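Local coordinates for Lmo0181 protein (Listeria monocytogenes serovar 1/2a, PDB 5F7V) that binds the cyclic glucan cycloalternan and, as the substrate-binding protein of an ABC transporter, probably hands it over for uptake, at residues I15-F20 with P69-L74; Y121-S126 with F300-S305; N180-V185 with E210-L215; A187-S192 with A271-K276. One frame throughout, in Å; residues are numbered along the deposited sequence.

Contact 1. Residues I15-F20 with P69-L74. With GLC (alpha-D-glucopyranose), chain B.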
loop_
_atom_site.group_PDB
_atom_site.type_symbol
_atom_site.label_atom_id
_atom_site.label_comp_id
_atom_site.label_asym_id
_atom_site.label_seq_id
_atom_site.Cartn_x
_atom_site.Cartn_y
_atom_site.Cartn_z
ATOM N N ILE A 15 21.109 -17.645 0.034
ATOM C CA ILE A 15 19.886 -17.382 -0.714
ATOM C C ILE A 15 19.861 -15.926 -1.155
ATOM O O ILE A 15 20.458 -15.046 -0.535
ATOM C CB ILE A 15 18.593 -17.710 0.082
ATOM C CG1 ILE A 15 18.433 -16.800 1.316
ATOM C CG2 ILE A 15 18.541 -19.199 0.405
ATOM C CD1 ILE A 15 17.080 -16.905 2.006
ATOM N N THR A 16 19.132 -15.658 -2.223
ATOM C CA THR A 16 18.811 -14.297 -2.641
ATOM C C THR A 16 17.403 -13.920 -2.210
ATOM O O THR A 16 16.495 -14.743 -2.305
ATOM C CB THR A 16 18.966 -14.155 -4.161
ATOM O OG1 THR A 16 18.193 -15.173 -4.813
ATOM C CG2 THR A 16 20.423 -14.352 -4.564
ATOM N N TYR A 17 17.245 -12.681 -1.773
ATOM C CA TYR A 17 15.953 -12.084 -1.386
ATOM C C TYR A 17 15.813 -10.777 -2.122
ATOM O O TYR A 17 16.672 -9.926 -1.983
ATOM C CB TYR A 17 15.867 -11.890 0.136
ATOM C CG TYR A 17 14.603 -11.154 0.579
ATOM C CD1 TYR A 17 13.350 -11.579 0.141
ATOM C CD2 TYR A 17 14.680 -10.043 1.415
ATOM C CE1 TYR A 17 12.205 -10.927 0.527
ATOM C CE2 TYR A 17 13.529 -9.406 1.831
ATOM C CZ TYR A 17 12.313 -9.839 1.369
ATOM O OH TYR A 17 11.134 -9.184 1.706
ATOM N N TYR A 18 14.776 -10.673 -2.946
ATOM C CA TYR A 18 14.490 -9.488 -3.769
ATOM C C TYR A 18 13.326 -8.787 -3.094
ATOM O O TYR A 18 12.346 -9.451 -2.716
ATOM C CB TYR A 18 14.147 -10.002 -5.144
ATOM C CG TYR A 18 14.298 -9.203 -6.392
ATOM C CD1 TYR A 18 15.450 -9.212 -7.166
ATOM C CD2 TYR A 18 13.203 -8.498 -6.868
ATOM C CE1 TYR A 18 15.527 -8.499 -8.346
ATOM C CE2 TYR A 18 13.243 -7.763 -8.033
ATOM C CZ TYR A 18 14.408 -7.764 -8.783
ATOM O OH TYR A 18 14.322 -6.997 -9.932
ATOM N N GLN A 19 13.426 -7.481 -2.860
ATOM C CA GLN A 19 12.342 -6.773 -2.142
ATOM C C GLN A 19 12.269 -5.296 -2.504
ATOM O O GLN A 19 13.179 -4.754 -3.131
ATOM C CB GLN A 19 12.516 -6.980 -0.635
ATOM C CG GLN A 19 13.686 -6.214 -0.017
ATOM C CD GLN A 19 13.271 -4.837 0.476
ATOM O OE1 GLN A 19 12.306 -4.703 1.227
ATOM N NE2 GLN A 19 14.027 -3.824 0.081
ATOM N N PHE A 20 11.176 -4.678 -2.087
ATOM C CA PHE A 20 10.902 -3.264 -2.288
ATOM C C PHE A 20 10.537 -2.483 -1.055
ATOM O O PHE A 20 10.737 -1.290 -1.056
ATOM C CB PHE A 20 9.776 -3.031 -3.319
ATOM C CG PHE A 20 8.466 -3.630 -2.898
ATOM C CD1 PHE A 20 7.585 -2.945 -2.056
ATOM C CD2 PHE A 20 8.138 -4.900 -3.300
ATOM C CE1 PHE A 20 6.424 -3.584 -1.625
ATOM C CE2 PHE A 20 6.977 -5.509 -2.911
ATOM C CZ PHE A 20 6.111 -4.857 -2.057
ATOM N N PRO A 69 14.981 -14.903 -8.009
ATOM C CA PRO A 69 15.467 -14.883 -6.633
ATOM C C PRO A 69 14.891 -16.071 -5.861
ATOM O O PRO A 69 13.797 -16.514 -6.146
ATOM C CB PRO A 69 14.899 -13.569 -6.076
ATOM C CG PRO A 69 14.395 -12.781 -7.244
ATOM C CD PRO A 69 14.065 -13.788 -8.304
ATOM N N ASP A 70 15.616 -16.597 -4.882
ATOM C CA ASP A 70 15.066 -17.690 -4.101
ATOM C C ASP A 70 13.833 -17.277 -3.324
ATOM O O ASP A 70 12.898 -18.058 -3.231
ATOM C CB ASP A 70 16.096 -18.238 -3.132
ATOM C CG ASP A 70 17.322 -18.769 -3.813
ATOM O OD1 ASP A 70 17.198 -19.744 -4.584
ATOM O OD2 ASP A 70 18.394 -18.187 -3.591
ATOM N N ALA A 71 13.859 -16.071 -2.772
ATOM C CA ALA A 71 12.739 -15.539 -2.025
ATOM C C ALA A 71 12.483 -14.144 -2.582
ATOM O O ALA A 71 13.430 -13.438 -2.920
ATOM C CB ALA A 71 13.062 -15.485 -0.552
ATOM N N PHE A 72 11.225 -13.717 -2.649
ATOM C CA PHE A 72 10.942 -12.375 -3.124
ATOM C C PHE A 72 9.642 -11.856 -2.560
ATOM O O PHE A 72 8.714 -12.604 -2.291
ATOM C CB PHE A 72 10.959 -12.298 -4.661
ATOM C CG PHE A 72 10.146 -13.327 -5.377
ATOM C CD1 PHE A 72 8.828 -13.124 -5.672
ATOM C CD2 PHE A 72 10.735 -14.530 -5.767
ATOM C CE1 PHE A 72 8.102 -14.081 -6.366
ATOM C CE2 PHE A 72 10.003 -15.486 -6.470
ATOM C CZ PHE A 72 8.677 -15.243 -6.785
ATOM N N GLU A 73 9.623 -10.546 -2.415
ATOM C CA GLU A 73 8.483 -9.829 -1.859
ATOM C C GLU A 73 7.394 -9.658 -2.907
ATOM O O GLU A 73 7.659 -9.401 -4.080
ATOM C CB GLU A 73 8.942 -8.474 -1.361
ATOM C CG GLU A 73 8.070 -7.929 -0.271
ATOM C CD GLU A 73 8.600 -6.669 0.338
ATOM O OE1 GLU A 73 9.312 -5.905 -0.349
ATOM O OE2 GLU A 73 8.277 -6.399 1.521
ATOM N N LEU A 74 6.151 -9.765 -2.455
ATOM C CA LEU A 74 4.951 -9.490 -3.285
ATOM C C LEU A 74 4.003 -8.712 -2.438
ATOM O O LEU A 74 3.979 -8.844 -1.244
ATOM C CB LEU A 74 4.239 -10.752 -3.753
ATOM C CG LEU A 74 5.064 -11.597 -4.718
ATOM C CD1 LEU A 74 4.361 -12.930 -4.934
ATOM C CD2 LEU A 74 5.339 -10.924 -6.029
HETATM C C1 GLC B . 5.856 3.070 -2.088
HETATM C C2 GLC B . 4.842 1.950 -1.954
HETATM C C3 GLC B . 4.983 1.207 -0.636
HETATM C C4 GLC B . 6.409 0.706 -0.522
HETATM C C5 GLC B . 7.343 1.922 -0.570
HETATM C C6 GLC B . 8.807 1.544 -0.389
HETATM O O2 GLC B . 3.531 2.501 -2.081
HETATM O O3 GLC B . 4.177 0.032 -0.655
HETATM O O4 GLC B . 6.587 -0.074 0.664
HETATM O O5 GLC B . 7.162 2.572 -1.830
HETATM O O6 GLC B . 9.225 0.853 -1.565
#
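Strands 15-19 and 71-74 lie side by side as parallel neighbours, their directions only 14° apart, in the sheet at the heart of one lobe. A71 N donates to T16 O (3.0 Å), Y18 N to A71 O and E73 N to Y18 O; bulky aromatic residues such as Y17 and Y18 favour this extended conformation, which holds their rings clear of the backbone. On the Y18 side, Y18 CB rests on P69 CG at 3.5 Å; the small A71, on the other side, lets Y17 turn its ring edge toward A71 O.

At the sugar end E73 is the residue most extensively buried by the contact. It has CG anti to its backbone N (chi1 -154°) and an extended chain, so OE1 accepts F20 N at 2.8 Å, nearly along the C-O axis. F20 CG sits in the crowded position between N and the carbonyl carbon, which puts one ring face against E73 OE1, 3.3 Å above the ring plane. F20 O accepts O6 of the glucose at 2.7 Å.

The far end is equally well bonded but nearer solvent, T16 being partly exposed. There T16 OG1 accepts D70 N (2.9 Å), while D70 OD2 accepts T16 N (3.0 Å) through its anti lone pair; S291 takes OD1.

E73 OE2 bonds to S21 OG and also lies very close to E125 OE1. Two buried carboxylates so near each other probably share a proton, which would also ease placing an oxygen over the F20 ring.

Contact 2. Residues Y121-S126 with F300-S305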
loop_
_atom_site.group_PDB
_atom_site.type_symbol
_atom_site.label_atom_id
_atom_site.label_comp_id
_atom_site.label_asym_id
_atom_site.label_seq_id
_atom_site.Cartn_x
_atom_site.Cartn_y
_atom_site.Cartn_z
ATOM N N TYR A 121 0.816 -19.677 -0.619
ATOM C CA TYR A 121 1.931 -19.473 -1.549
ATOM C C TYR A 121 2.842 -18.303 -1.156
ATOM O O TYR A 121 3.756 -17.897 -1.905
ATOM C CB TYR A 121 1.448 -19.265 -2.981
ATOM C CG TYR A 121 1.017 -20.494 -3.726
ATOM C CD1 TYR A 121 1.925 -21.306 -4.403
ATOM C CD2 TYR A 121 -0.311 -20.819 -3.766
ATOM C CE1 TYR A 121 1.532 -22.422 -5.107
ATOM C CE2 TYR A 121 -0.734 -21.937 -4.459
ATOM C CZ TYR A 121 0.182 -22.728 -5.131
ATOM O OH TYR A 121 -0.239 -23.827 -5.850
ATOM N N GLY A 122 2.621 -17.749 0.029
ATOM C CA GLY A 122 3.517 -16.700 0.533
ATOM C C GLY A 122 3.365 -16.651 2.027
ATOM O O GLY A 122 2.343 -17.071 2.539
ATOM N N MET A 123 4.389 -16.165 2.708
ATOM C CA MET A 123 4.329 -15.871 4.143
ATOM C C MET A 123 4.185 -14.375 4.340
ATOM O O MET A 123 4.962 -13.581 3.851
ATOM C CB MET A 123 5.599 -16.373 4.817
ATOM C CG MET A 123 5.773 -17.872 4.705
ATOM S SD MET A 123 4.583 -18.852 5.666
ATOM C CE MET A 123 5.379 -18.945 7.255
ATOM N N VAL A 124 3.162 -14.016 5.112
ATOM C CA VAL A 124 2.870 -12.602 5.292
ATOM C C VAL A 124 3.945 -11.927 6.111
ATOM O O VAL A 124 4.341 -12.403 7.172
ATOM C CB VAL A 124 1.480 -12.372 5.914
ATOM C CG1 VAL A 124 1.320 -13.068 7.260
ATOM C CG2 VAL A 124 1.225 -10.885 6.021
ATOM N N GLU A 125 4.434 -10.813 5.601
ATOM C CA GLU A 125 5.554 -10.069 6.174
ATOM C C GLU A 125 5.105 -8.825 6.918
ATOM O O GLU A 125 5.658 -8.481 7.974
ATOM C CB GLU A 125 6.497 -9.686 5.017
ATOM C CG GLU A 125 7.645 -8.830 5.429
ATOM C CD GLU A 125 8.251 -8.040 4.306
ATOM O OE1 GLU A 125 7.669 -8.116 3.153
ATOM O OE2 GLU A 125 9.249 -7.377 4.570
ATOM N N SER A 126 4.127 -8.120 6.383
ATOM C CA SER A 126 3.664 -6.889 7.003
ATOM C C SER A 126 2.290 -6.539 6.469
ATOM O O SER A 126 1.837 -7.060 5.453
ATOM C CB SER A 126 4.621 -5.731 6.757
ATOM O OG SER A 126 4.645 -5.323 5.404
ATOM N N PHE A 300 13.750 -18.189 5.970
ATOM C CA PHE A 300 13.829 -16.738 5.973
ATOM C C PHE A 300 12.422 -16.121 5.869
ATOM O O PHE A 300 12.109 -15.176 6.625
ATOM C CB PHE A 300 14.703 -16.260 4.814
ATOM C CG PHE A 300 14.797 -14.757 4.755
ATOM C CD1 PHE A 300 15.455 -14.078 5.767
ATOM C CD2 PHE A 300 14.136 -14.026 3.766
ATOM C CE1 PHE A 300 15.515 -12.687 5.752
ATOM C CE2 PHE A 300 14.219 -12.662 3.740
ATOM C CZ PHE A 300 14.890 -11.988 4.732
ATOM N N ALA A 301 11.558 -16.614 4.976
ATOM C CA ALA A 301 10.194 -16.119 4.891
ATOM C C ALA A 301 9.436 -16.251 6.190
ATOM O O ALA A 301 8.689 -15.344 6.594
ATOM C CB ALA A 301 9.437 -16.803 3.745
ATOM N N SER A 302 9.595 -17.401 6.844
ATOM C CA SER A 302 8.935 -17.673 8.106
ATOM C C SER A 302 9.441 -16.733 9.196
ATOM O O SER A 302 8.659 -16.203 9.986
ATOM C CB SER A 302 9.112 -19.146 8.484
ATOM O OG SER A 302 8.420 -19.389 9.708
ATOM N N PHE A 303 10.753 -16.535 9.270
ATOM C CA PHE A 303 11.356 -15.573 10.194
ATOM C C PHE A 303 10.754 -14.178 10.012
ATOM O O PHE A 303 10.332 -13.509 10.952
ATOM C CB PHE A 303 12.897 -15.555 9.991
ATOM C CG PHE A 303 13.620 -14.486 10.760
ATOM C CD1 PHE A 303 13.788 -13.218 10.217
ATOM C CD2 PHE A 303 14.152 -14.748 12.018
ATOM C CE1 PHE A 303 14.458 -12.227 10.935
ATOM C CE2 PHE A 303 14.831 -13.742 12.710
ATOM C CZ PHE A 303 14.987 -12.488 12.164
ATOM N N MET A 304 10.720 -13.709 8.785
ATOM C CA MET A 304 10.218 -12.381 8.498
ATOM C C MET A 304 8.754 -12.338 8.875
ATOM O O MET A 304 8.296 -11.294 9.327
ATOM C CB MET A 304 10.409 -12.052 7.023
ATOM C CG MET A 304 11.840 -11.799 6.643
ATOM S SD MET A 304 12.565 -10.320 7.329
ATOM C CE MET A 304 11.939 -9.069 6.177
ATOM N N SER A 305 8.002 -13.425 8.769
ATOM C CA SER A 305 6.585 -13.412 9.040
ATOM C C SER A 305 6.273 -13.337 10.530
ATOM O O SER A 305 5.435 -12.520 10.970
ATOM C CB SER A 305 5.947 -14.670 8.434
ATOM O OG SER A 305 4.555 -14.660 8.635
HETATM O O HOH W 1 7.401 -13.005 5.433
HETATM O O HOH W 2 2.838 -16.207 7.135
HETATM O O HOH W 3 5.586 -9.693 10.321
#
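Helix 300-305 packs against strand 123-126 with the axes 7.0 Å apart at closest and inclined by 44°.

The direct polar link is a single hydrogen bond. S305 has OG anti to its backbone N (chi1 -178°) and donates to V124 O at 2.7 Å, in the carbonyl plane and on a lone pair. S305 CA adds a CH...O contact to the same oxygen.

Water carries the rest of the polar traffic. One molecule accepts V124 N and donates to S305 OG at 2.8 Å, so the hydroxyl serves as donor and acceptor at once. A second gives its protons to M123 O (3.0 Å) and A301 O (2.9 Å), the latter also receiving S305 N within the helix.

Apolar contact falls to flexible methionine. M123, bent at chi2 and chi3, lays CG on A301 CB at 3.9 Å and brings CE to S302 CA, also at 3.9 Å. A methyl-to-carboxylate contact stands apart: M304, bent likewise, sets its CE 3.6 Å from E125 OE2, an oxygen salt-bridged to R314.

M123 and E125 pair with strand 278-287, whereas V124 turns its N and O to the helix. A small serine plus a water therefore satisfies both backbone groups of buried V124, while the helix stays close.

Contact 3. Residues N180-V185 with E210-L215. With GLC (alpha-D-glucopyranose), chain C.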
loop_
_atom_site.group_PDB
_atom_site.type_symbol
_atom_site.label_atom_id
_atom_site.label_comp_id
_atom_site.label_asym_id
_atom_site.label_seq_id
_atom_site.Cartn_x
_atom_site.Cartn_y
_atom_site.Cartn_z
ATOM N N ASN A 180 -5.336 2.345 -7.783
ATOM C CA ASN A 180 -5.206 1.847 -6.404
ATOM C C ASN A 180 -5.934 2.737 -5.432
ATOM O O ASN A 180 -6.599 2.244 -4.515
ATOM C CB ASN A 180 -3.744 1.731 -5.981
ATOM C CG ASN A 180 -3.330 0.322 -5.658
ATOM O OD1 ASN A 180 -3.735 -0.641 -6.332
ATOM N ND2 ASN A 180 -2.523 0.186 -4.615
ATOM N N GLU A 181 -5.881 4.048 -5.656
ATOM C CA GLU A 181 -6.612 4.942 -4.751
ATOM C C GLU A 181 -8.112 4.846 -5.008
ATOM O O GLU A 181 -8.944 4.961 -4.111
ATOM C CB GLU A 181 -6.129 6.371 -4.936
ATOM C CG GLU A 181 -6.553 7.293 -3.801
ATOM C CD GLU A 181 -5.786 7.080 -2.506
ATOM O OE1 GLU A 181 -4.782 6.299 -2.446
ATOM O OE2 GLU A 181 -6.183 7.755 -1.518
ATOM N N PHE A 182 -8.448 4.669 -6.284
ATOM C CA PHE A 182 -9.860 4.783 -6.683
ATOM C C PHE A 182 -10.719 3.650 -6.208
ATOM O O PHE A 182 -11.890 3.900 -5.959
ATOM C CB PHE A 182 -9.939 4.877 -8.192
ATOM C CG PHE A 182 -11.313 5.276 -8.658
ATOM C CD1 PHE A 182 -11.832 6.512 -8.287
ATOM C CD2 PHE A 182 -12.097 4.442 -9.416
ATOM C CE1 PHE A 182 -13.090 6.917 -8.670
ATOM C CE2 PHE A 182 -13.362 4.837 -9.802
ATOM C CZ PHE A 182 -13.854 6.065 -9.411
ATOM N N TYR A 183 -10.207 2.432 -6.055
ATOM C CA TYR A 183 -11.161 1.411 -5.580
ATOM C C TYR A 183 -11.628 1.781 -4.173
ATOM O O TYR A 183 -12.747 1.475 -3.780
ATOM C CB TYR A 183 -10.656 -0.025 -5.675
ATOM C CG TYR A 183 -9.502 -0.452 -4.797
ATOM C CD1 TYR A 183 -9.701 -0.849 -3.496
ATOM C CD2 TYR A 183 -8.200 -0.484 -5.267
ATOM C CE1 TYR A 183 -8.665 -1.302 -2.703
ATOM C CE2 TYR A 183 -7.150 -0.930 -4.502
ATOM C CZ TYR A 183 -7.398 -1.314 -3.217
ATOM O OH TYR A 183 -6.357 -1.786 -2.459
ATOM N N LYS A 184 -10.759 2.416 -3.385
ATOM C CA LYS A 184 -11.153 2.945 -2.069
ATOM C C LYS A 184 -12.093 4.138 -2.164
ATOM O O LYS A 184 -13.114 4.171 -1.496
ATOM C CB LYS A 184 -9.896 3.298 -1.311
ATOM C CG LYS A 184 -10.156 3.989 0.007
ATOM C CD LYS A 184 -8.914 4.526 0.689
ATOM C CE LYS A 184 -8.204 5.627 -0.098
ATOM N NZ LYS A 184 -6.901 5.960 0.537
ATOM N N VAL A 185 -11.725 5.145 -2.941
ATOM C CA VAL A 185 -12.545 6.363 -3.034
ATOM C C VAL A 185 -13.912 6.063 -3.646
ATOM O O VAL A 185 -14.924 6.607 -3.203
ATOM C CB VAL A 185 -11.772 7.490 -3.771
ATOM C CG1 VAL A 185 -12.634 8.719 -3.878
ATOM C CG2 VAL A 185 -10.521 7.824 -2.968
ATOM N N GLU A 210 -18.994 10.462 -9.763
ATOM C CA GLU A 210 -18.953 11.504 -8.728
ATOM C C GLU A 210 -17.700 11.398 -7.882
ATOM O O GLU A 210 -17.063 12.392 -7.529
ATOM C CB GLU A 210 -20.212 11.369 -7.876
ATOM C CG GLU A 210 -20.379 12.526 -6.893
ATOM C CD GLU A 210 -21.653 12.496 -6.078
ATOM O OE1 GLU A 210 -22.249 11.409 -5.907
ATOM O OE2 GLU A 210 -22.085 13.617 -5.682
ATOM N N ALA A 211 -17.304 10.178 -7.525
ATOM C CA ALA A 211 -16.107 9.950 -6.704
ATOM C C ALA A 211 -14.845 10.415 -7.403
ATOM O O ALA A 211 -13.975 11.056 -6.808
ATOM C CB ALA A 211 -15.974 8.491 -6.288
ATOM N N LEU A 212 -14.725 10.055 -8.682
ATOM C CA LEU A 212 -13.557 10.513 -9.442
ATOM C C LEU A 212 -13.540 12.005 -9.623
ATOM O O LEU A 212 -12.464 12.600 -9.492
ATOM C CB LEU A 212 -13.501 9.816 -10.790
ATOM C CG LEU A 212 -12.290 10.175 -11.699
ATOM C CD1 LEU A 212 -10.988 9.810 -11.058
ATOM C CD2 LEU A 212 -12.422 9.432 -13.010
ATOM N N THR A 213 -14.704 12.576 -9.890
ATOM C CA THR A 213 -14.813 14.020 -10.016
ATOM C C THR A 213 -14.429 14.724 -8.727
ATOM O O THR A 213 -13.770 15.800 -8.772
ATOM C CB THR A 213 -16.221 14.409 -10.488
ATOM O OG1 THR A 213 -16.485 13.721 -11.716
ATOM C CG2 THR A 213 -16.365 15.936 -10.683
ATOM N N HIS A 214 -14.750 14.151 -7.578
ATOM C CA HIS A 214 -14.330 14.698 -6.301
ATOM C C HIS A 214 -12.801 14.817 -6.268
ATOM O O HIS A 214 -12.270 15.836 -5.819
ATOM C CB HIS A 214 -14.938 13.828 -5.193
ATOM C CG HIS A 214 -14.090 13.699 -3.970
ATOM N ND1 HIS A 214 -13.914 14.670 -2.988
ATOM C CD2 HIS A 214 -13.406 12.607 -3.564
ATOM C CE1 HIS A 214 -13.123 14.169 -2.060
ATOM N NE2 HIS A 214 -12.817 12.936 -2.381
ATOM N N LEU A 215 -12.086 13.780 -6.702
ATOM C CA LEU A 215 -10.609 13.824 -6.766
ATOM C C LEU A 215 -10.096 14.790 -7.836
ATOM O O LEU A 215 -9.222 15.625 -7.570
ATOM C CB LEU A 215 -10.005 12.451 -7.024
ATOM C CG LEU A 215 -10.320 11.407 -5.938
ATOM C CD1 LEU A 215 -9.797 10.064 -6.404
ATOM C CD2 LEU A 215 -9.771 11.795 -4.583
HETATM C C1 GLC C . 0.279 2.355 -3.854
HETATM C C2 GLC C . 1.094 3.618 -4.095
HETATM C C3 GLC C . 1.026 4.500 -2.848
HETATM C C4 GLC C . -0.425 4.796 -2.520
HETATM C C5 GLC C . -1.274 3.516 -2.476
HETATM C C6 GLC C . -2.782 3.769 -2.407
HETATM O O2 GLC C . 2.456 3.296 -4.430
HETATM O O3 GLC C . 1.736 5.706 -3.165
HETATM O O4 GLC C . -0.531 5.410 -1.225
HETATM O O5 GLC C . -1.088 2.676 -3.615
HETATM O O6 GLC C . -3.171 4.523 -3.551
#
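F182 holds CG anti to its backbone N (chi1 -168°), which swings the ring out to helix 210-215. V185 likewise has CG1 anti to N, and a bend at chi2 (74°) curls E181 back toward the sugar.

L212 N sits at the edge of the F182 ring, near its plane, and F182 CE1 lies 3.6 Å from L212 CB. V185 CG1 carries the other half of the contact. It approaches A211 CB at 4.1 Å, meets L215 CD1 tip to tip at 4.0 Å and touches the edge of the H214 ring at CD2. Alanine suits this place, since its short side chain lets V185 come close. H214 is held in place by stacking on W153 and by a bond from ND1 to E157. The axes cross at 122°, 9.9 Å apart.

From the same helix, N180 ND2 donates to O5 of the glucose at 3.0 Å, and E181 OE1 accepts from its O6 at 2.6 Å. K184 NZ bridges to E181 OE2 (2.8 Å), coming from above the carboxylate plane, and pairs also with E270, so the sugar-binding carboxylate is probably kept ionised.

One side of helix 179-187 thus packs on helix 206-220 while its start grips the glycan, an arrangement fitting the sugar cleft of a bacterial solute-binding protein.

Contact 4. Residues A187-S192 with A271-K276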
loop_
_atom_site.group_PDB
_atom_site.type_symbol
_atom_site.label_atom_id
_atom_site.label_comp_id
_atom_site.label_asym_id
_atom_site.label_seq_id
_atom_site.Cartn_x
_atom_site.Cartn_y
_atom_site.Cartn_z
ATOM N N ALA A 187 -15.460 3.233 -3.196
ATOM C CA ALA A 187 -16.195 2.621 -2.080
ATOM C C ALA A 187 -16.680 3.627 -1.072
ATOM O O ALA A 187 -17.717 3.414 -0.443
ATOM C CB ALA A 187 -15.303 1.584 -1.411
ATOM N N GLN A 188 -15.989 4.749 -0.919
ATOM C CA GLN A 188 -16.497 5.827 -0.069
ATOM C C GLN A 188 -17.791 6.487 -0.550
ATOM O O GLN A 188 -18.419 7.238 0.188
ATOM C CB GLN A 188 -15.406 6.902 0.067
ATOM C CG GLN A 188 -14.178 6.462 0.864
ATOM C CD GLN A 188 -13.009 7.404 0.742
ATOM O OE1 GLN A 188 -13.053 8.445 0.083
ATOM N NE2 GLN A 188 -11.925 6.982 1.366
ATOM N N ASN A 189 -18.177 6.203 -1.785
ATOM C CA ASN A 189 -19.419 6.647 -2.394
ATOM C C ASN A 189 -20.318 5.476 -2.787
ATOM O O ASN A 189 -21.254 5.651 -3.546
ATOM C CB ASN A 189 -19.133 7.541 -3.604
ATOM C CG ASN A 189 -20.108 8.681 -3.750
ATOM O OD1 ASN A 189 -20.614 9.202 -2.766
ATOM N ND2 ASN A 189 -20.369 9.106 -4.968
ATOM N N GLY A 190 -20.067 4.298 -2.225
ATOM C CA GLY A 190 -20.930 3.130 -2.442
ATOM C C GLY A 190 -20.680 2.416 -3.741
ATOM O O GLY A 190 -21.454 1.510 -4.086
ATOM N N GLY A 191 -19.581 2.741 -4.395
ATOM C CA GLY A 191 -19.201 2.144 -5.689
ATOM C C GLY A 191 -18.219 1.002 -5.557
ATOM O O GLY A 191 -17.730 0.691 -4.492
ATOM N N SER A 192 -17.893 0.398 -6.688
ATOM C CA SER A 192 -16.912 -0.667 -6.698
ATOM C C SER A 192 -16.357 -0.801 -8.091
ATOM O O SER A 192 -16.861 -0.198 -9.043
ATOM C CB SER A 192 -17.553 -1.981 -6.256
ATOM O OG SER A 192 -18.588 -2.306 -7.139
ATOM N N ALA A 271 -11.622 10.623 5.426
ATOM C CA ALA A 271 -13.052 10.912 5.241
ATOM C C ALA A 271 -13.670 10.139 4.083
ATOM O O ALA A 271 -13.052 9.977 3.048
ATOM C CB ALA A 271 -13.227 12.404 5.011
ATOM N N GLY A 272 -14.906 9.695 4.231
ATOM C CA GLY A 272 -15.690 9.137 3.136
ATOM C C GLY A 272 -16.828 10.047 2.772
ATOM O O GLY A 272 -16.872 11.206 3.144
ATOM N N ASN A 273 -17.765 9.482 2.038
ATOM C CA ASN A 273 -18.955 10.220 1.608
ATOM C C ASN A 273 -20.191 9.491 2.052
ATOM O O ASN A 273 -20.687 9.803 3.147
ATOM C CB ASN A 273 -18.939 10.570 0.126
ATOM C CG ASN A 273 -19.873 11.731 -0.176
ATOM O OD1 ASN A 273 -19.988 12.672 0.621
ATOM N ND2 ASN A 273 -20.547 11.690 -1.287
ATOM N N THR A 274 -20.686 8.539 1.285
ATOM C CA THR A 274 -21.799 7.737 1.803
ATOM C C THR A 274 -21.355 6.759 2.881
ATOM O O THR A 274 -22.188 6.279 3.676
ATOM C CB THR A 274 -22.459 6.956 0.671
ATOM O OG1 THR A 274 -21.523 6.031 0.108
ATOM C CG2 THR A 274 -23.053 7.895 -0.389
ATOM N N GLN A 275 -20.069 6.421 2.889
ATOM C CA GLN A 275 -19.541 5.534 3.934
ATOM C C GLN A 275 -18.058 5.696 3.999
ATOM O O GLN A 275 -17.431 6.229 3.091
ATOM C CB GLN A 275 -19.896 4.075 3.669
ATOM C CG GLN A 275 -19.459 3.566 2.294
ATOM C CD GLN A 275 -20.101 2.243 1.880
ATOM O OE1 GLN A 275 -21.165 1.844 2.401
ATOM N NE2 GLN A 275 -19.490 1.577 0.952
ATOM N N LYS A 276 -17.507 5.264 5.122
ATOM C CA LYS A 276 -16.074 5.190 5.271
ATOM C C LYS A 276 -15.534 4.007 4.492
ATOM O O LYS A 276 -16.196 2.960 4.393
ATOM C CB LYS A 276 -15.725 5.049 6.753
ATOM C CG LYS A 276 -16.303 6.199 7.572
ATOM C CD LYS A 276 -16.034 6.107 9.058
ATOM C CE LYS A 276 -16.653 7.242 9.841
ATOM N NZ LYS A 276 -16.571 7.051 11.306
#
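Q188 leaves the end of helix 179-187 with CG beside its backbone N and an extended chain beyond. Its CB lies 3.8 Å from G272 CA, and CG keeps the same 3.8 Å from that carbon, glycine presenting no side chain to obstruct the glutamine. CD comes to 3.5 Å from A271 O. At the tip, OE1 is 3.3 Å from A271 O, but these are two acceptors and do not bond: OE1 takes W153 NE1 instead, and NE2 donates to A277 O. An amide suits the spot because it can accept and donate at once.

The backbone of the same residue does the most binding. Q188 O accepts N273 N at 3.0 Å and Q275 N at 3.3 Å, both donors standing above the carbonyl plane, with a weak bond from T274 N besides.

On one side of this oxygen, N273 ND2 donates to N189 OD1 at 2.9 Å, the two side chains running alongside each other with amide planes 32° apart. On the other, Q275 NE2 reaches A187 O at 2.9 Å, in the carbonyl plane. A187 O also accepts G190 N, part of the Schellman motif ending the helix, in which G190 adopts the positive phi that glycine tolerates well.

The loop between strands 265-268 and 278-287 thus supplies donors to A187 O and Q188 O at the end of helix 179-187, with W153 of helix 153-163 packed beside both N189 and N273.

The four contacts form two pairs on opposite sides of the chain's centre, one pair in each lobe, with the glycan between. Contacts 1 and 2 have centres 11 Å apart and share a sheet: Y17 CG meets F300 CE2 at 3.5 Å, and E73 OE2 lies 2.4 Å from E125 OE1. Contacts 3 and 4 are 9 Å apart between centres and alternate along the chain; E210 OE1 probably bonds to N189 ND2 at 3.1 Å. Contacts 1 and 3 are 33 Å apart between centres, about 10 Å between nearest atoms, and each touches a different glucose, so the bound sugar spans the cleft. Contacts 2 and 4 stand behind them, without touching those glucoses.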